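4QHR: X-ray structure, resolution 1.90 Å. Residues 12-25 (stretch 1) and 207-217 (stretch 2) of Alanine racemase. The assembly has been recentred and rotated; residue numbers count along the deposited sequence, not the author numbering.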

# COMPACT_ATOMS: atom_id res chain seq x y z
N ALA A 12 20.93 7.61 -9.17
CA ALA A 12 19.83 8.41 -9.68
C ALA A 12 19.41 9.41 -8.64
O ALA A 12 19.14 10.55 -8.98
N LEU A 13 19.30 9.01 -7.37
CA LEU A 13 19.00 9.97 -6.30
C LEU A 13 20.00 11.13 -6.29
O LEU A 13 19.59 12.28 -6.15
N GLN A 14 21.29 10.81 -6.41
CA GLN A 14 22.33 11.87 -6.41
C GLN A 14 22.14 12.77 -7.60
O GLN A 14 22.31 13.97 -7.53
N TYR A 15 21.83 12.18 -8.72
CA TYR A 15 21.66 12.95 -9.94
C TYR A 15 20.48 13.96 -9.85
O TYR A 15 20.57 15.10 -10.30
N ASN A 16 19.37 13.50 -9.30
CA ASN A 16 18.17 14.33 -9.20
C ASN A 16 18.38 15.41 -8.17
O ASN A 16 17.91 16.53 -8.33
N LEU A 17 19.11 15.10 -7.09
CA LEU A 17 19.46 16.14 -6.11
C LEU A 17 20.32 17.23 -6.79
O LEU A 17 20.13 18.44 -6.55
N ASN A 18 21.22 16.78 -7.67
CA ASN A 18 22.05 17.68 -8.41
C ASN A 18 21.24 18.51 -9.38
O ASN A 18 21.59 19.67 -9.62
N ARG A 19 20.15 17.95 -9.93
CA ARG A 19 19.23 18.73 -10.71
C ARG A 19 18.62 19.88 -9.91
O ARG A 19 18.50 21.02 -10.42
N VAL A 20 18.26 19.63 -8.66
CA VAL A 20 17.76 20.72 -7.83
C VAL A 20 18.77 21.85 -7.74
O VAL A 20 18.40 23.03 -7.87
N LYS A 21 20.01 21.48 -7.46
CA LYS A 21 21.11 22.42 -7.40
C LYS A 21 21.32 23.24 -8.68
O LYS A 21 21.66 24.43 -8.62
N GLN A 22 21.14 22.61 -9.82
CA GLN A 22 21.21 23.29 -11.08
C GLN A 22 20.03 24.23 -11.25
O GLN A 22 20.18 25.32 -11.80
N LEU A 23 18.85 23.84 -10.79
CA LEU A 23 17.68 24.68 -10.97
C LEU A 23 17.55 25.76 -9.93
O LEU A 23 16.89 26.76 -10.19
N ALA A 24 18.14 25.58 -8.75
CA ALA A 24 17.99 26.53 -7.62
C ALA A 24 19.37 26.80 -7.04
O ALA A 24 19.71 26.45 -5.87
N ALA A 25 20.18 27.47 -7.87
CA ALA A 25 21.61 27.51 -7.59
C ALA A 25 22.04 28.22 -6.32
O ALA A 25 23.12 27.93 -5.76
N TYR A 207 15.62 28.73 0.99
CA TYR A 207 15.45 27.28 1.05
C TYR A 207 14.39 26.82 0.06
O TYR A 207 13.28 27.30 0.07
N VAL A 208 14.74 25.84 -0.78
CA VAL A 208 13.78 25.10 -1.59
C VAL A 208 13.58 23.71 -0.92
O VAL A 208 14.48 23.20 -0.19
N ARG A 209 12.44 23.11 -1.20
CA ARG A 209 12.00 21.87 -0.59
C ARG A 209 11.57 20.84 -1.63
O ARG A 209 10.42 20.53 -1.71
N PRO A 210 12.51 20.33 -2.43
CA PRO A 210 12.14 19.29 -3.33
C PRO A 210 11.73 17.98 -2.65
O PRO A 210 12.43 17.49 -1.76
N GLY A 211 10.65 17.39 -3.13
CA GLY A 211 10.32 16.00 -2.81
C GLY A 211 10.31 15.05 -4.00
O GLY A 211 11.33 14.39 -4.30
N ILE A 212 9.17 15.01 -4.68
CA ILE A 212 8.97 14.03 -5.73
C ILE A 212 10.10 13.99 -6.76
O ILE A 212 10.46 12.91 -7.25
N MET A 213 10.66 15.15 -7.13
CA MET A 213 11.71 15.12 -8.17
C MET A 213 12.98 14.36 -7.74
O MET A 213 13.68 13.79 -8.59
N LEU A 214 13.25 14.32 -6.44
CA LEU A 214 14.41 13.55 -5.94
C LEU A 214 14.35 12.07 -6.32
O LEU A 214 15.40 11.45 -6.59
N TYR A 215 13.10 11.56 -6.38
CA TYR A 215 12.77 10.17 -6.60
C TYR A 215 12.61 9.82 -8.10
O TYR A 215 12.40 8.68 -8.48
N GLY A 216 12.81 10.82 -8.96
CA GLY A 216 12.72 10.59 -10.37
C GLY A 216 11.34 10.21 -10.80
O GLY A 216 11.14 9.34 -11.61
N ALA A 217 10.38 10.91 -10.26
CA ALA A 217 9.03 10.87 -10.72
C ALA A 217 8.62 12.34 -10.95
O ALA A 217 9.26 13.28 -10.43

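Residues that touch across the two stretches are at least 184 apart in sequence, and the stretches bury 494 Å² between them, summed over both sides. Residues 12-23 are helical, and the nearest CA pairs fix the register: N16 with L214 at 5.0 Å between CA atoms, then V20 with P210 (CA to CA 7.3 Å) and A24 with V208 (CA to CA 7.5 Å). The approach is thus tightest near the 3-10 segment 212-215 and wider toward the strand 207-208. The spacing of four residues in N16, V20 and A24 is close to one helical turn, and in all three the CA-to-CB bond points toward stretch 2.

Polar contact across the stretches rests on one hydrogen bond. N16, with chi1 m (-63°) and chi2 at -26°, donates from ND2 to the backbone O of L214 at 2.9 Å, and the N-H...O angle of 166° makes it nearly linear. N16 ND2 also lies 3.3 Å from G216 N, but both are donors, so this is proximity without a bond. N16 CB meanwhile rests 3.4 Å from M213 O. G216 has phi/psi of 65/43, a positive phi that favours glycine; an ideal CB there would point toward the helix and sit 3.3 Å from N16 ND2, a tight fit.

Apolar packing centres on V20, whose chi1 is t (-177°). Its CG2 meets M213 CE at 3.7 Å, P210 CB at 3.8 Å and L214 CD2 at 4.0 Å, while V20 CG1 reaches V208 CG2 at 3.9 Å. M213 starts sideways, but its p, t, m rotamer brings the end nearer the helix, where CE also touches L23 CD1 at 3.9 Å; L23 is m, t. L214 likewise starts sideways, and its m, t conformation carries CD2 to 4.0 Å from CD1 of L17, itself t, p. Past the end of the helix, A24 leaves helical phi/psi (-133/67) and places CB 4.0 Å from CG1 of V208, which has chi1 m.

At the other end, L13 (m, t) starts sideways but sends CD2 to 3.5 Å from L214 O and 4.0 Å from Y215 CD1, approaching that ring obliquely. The CA-to-CB bond of Y215 points away, yet its ring still meets L13; the Y215 backbone is also touched, with its C atom 4.0 Å from N16 ND2.

R19 contributes little: its CA-to-CB bond points toward stretch 2, but its m, m, m chain leads away, and NH1 donates to OE1 of Q22 within the helix (3.1 Å, 163°). Q14 and K21 point away and are exposed.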

# COMPACT_ATOMS: atom_id res chain seq x y z
CB ALA A 12 18.68 7.48 -10.07
CB LEU A 13 19.03 9.35 -4.91
CG LEU A 13 17.86 8.47 -4.54
CD1 LEU A 13 18.23 7.54 -3.40
CD2 LEU A 13 16.68 9.35 -4.13
CB GLN A 14 23.76 11.31 -6.46
CG GLN A 14 24.10 10.47 -5.27
CD GLN A 14 25.49 9.86 -5.35
OE1 GLN A 14 25.90 9.31 -6.36
NE2 GLN A 14 26.21 9.94 -4.25
CB TYR A 15 21.42 11.97 -11.10
CG TYR A 15 21.30 12.60 -12.43
CD1 TYR A 15 20.06 13.08 -12.89
CD2 TYR A 15 22.41 12.74 -13.25
CE1 TYR A 15 19.97 13.68 -14.14
CE2 TYR A 15 22.30 13.31 -14.49
CZ TYR A 15 21.09 13.78 -14.93
OH TYR A 15 20.99 14.35 -16.17
CB ASN A 16 17.01 13.43 -8.80
CG ASN A 16 16.70 12.37 -9.83
OD1 ASN A 16 16.98 12.56 -11.03
ND2 ASN A 16 16.09 11.29 -9.40
CB LEU A 17 20.18 15.55 -4.91
CG LEU A 17 20.60 16.55 -3.83
CD1 LEU A 17 19.48 17.44 -3.35
CD2 LEU A 17 21.23 15.83 -2.67
CB ASN A 18 23.20 16.95 -9.13
CG ASN A 18 24.19 17.94 -9.73
OD1 ASN A 18 24.87 18.65 -8.98
ND2 ASN A 18 24.23 18.02 -11.02
CB ARG A 19 18.14 17.88 -11.35
CG ARG A 19 18.64 16.87 -12.39
CD ARG A 19 18.90 17.49 -13.77
NE ARG A 19 17.64 18.00 -14.31
CZ ARG A 19 17.35 19.26 -14.60
NH1 ARG A 19 18.26 20.26 -14.47
NH2 ARG A 19 16.14 19.56 -15.10
CB VAL A 20 17.40 20.26 -6.37
CG1 VAL A 20 16.82 21.44 -5.60
CG2 VAL A 20 16.42 19.09 -6.43
CB LYS A 21 22.42 21.71 -7.07
CG LYS A 21 23.55 22.69 -6.91
CD LYS A 21 24.84 22.05 -6.43
CE LYS A 21 25.92 23.12 -6.47
NZ LYS A 21 27.06 22.65 -5.64
CB GLN A 22 21.24 22.28 -12.26
CG GLN A 22 22.49 21.42 -12.32
CD GLN A 22 22.38 20.32 -13.39
OE1 GLN A 22 21.31 20.01 -13.90
NE2 GLN A 22 23.52 19.71 -13.73
CB LEU A 23 16.38 23.83 -10.95
CG LEU A 23 16.28 22.89 -12.17
CD1 LEU A 23 15.35 21.70 -11.94
CD2 LEU A 23 15.79 23.68 -13.39
CB ALA A 24 17.06 25.97 -6.54
CB ALA A 25 22.34 28.11 -8.80
CB TYR A 207 14.99 26.86 2.44
CG TYR A 207 15.99 27.06 3.54
CD1 TYR A 207 16.04 28.27 4.24
CD2 TYR A 207 16.86 26.07 3.89
CE1 TYR A 207 16.96 28.48 5.25
CE2 TYR A 207 17.78 26.27 4.92
CZ TYR A 207 17.83 27.48 5.57
OH TYR A 207 18.71 27.69 6.60
CB VAL A 208 14.27 25.01 -3.05
CG1 VAL A 208 14.35 26.41 -3.65
CG2 VAL A 208 15.56 24.24 -3.21
CB ARG A 209 10.86 22.12 0.36
CG ARG A 209 11.14 23.24 1.36
CD ARG A 209 10.12 23.32 2.48
NE ARG A 209 8.72 23.42 2.01
CZ ARG A 209 8.03 24.53 1.78
NH1 ARG A 209 8.60 25.73 1.91
NH2 ARG A 209 6.76 24.44 1.37
CB PRO A 210 13.41 19.00 -4.08
CG PRO A 210 14.48 19.30 -3.05
CD PRO A 210 13.97 20.53 -2.39
CB ILE A 212 7.58 14.17 -6.40
CG1 ILE A 212 7.26 12.92 -7.21
CG2 ILE A 212 7.46 15.46 -7.23
CD1 ILE A 212 7.10 11.66 -6.39
CB MET A 213 12.09 16.53 -8.66
CG MET A 213 12.71 17.42 -7.62
SD MET A 213 12.92 19.13 -8.16
CE MET A 213 14.21 19.01 -9.39
CB LEU A 214 14.52 13.69 -4.43
CG LEU A 214 14.71 15.05 -3.78
CD1 LEU A 214 14.85 14.90 -2.28
CD2 LEU A 214 15.96 15.74 -4.30
CB TYR A 215 11.54 9.78 -5.75
CG TYR A 215 11.78 10.13 -4.29
CD1 TYR A 215 12.68 9.45 -3.55
CD2 TYR A 215 11.12 11.22 -3.69
CE1 TYR A 215 12.95 9.80 -2.22
CE2 TYR A 215 11.36 11.60 -2.41
CZ TYR A 215 12.29 10.90 -1.67
OH TYR A 215 12.50 11.28 -0.37
CB ALA A 217 8.12 10.17 -9.70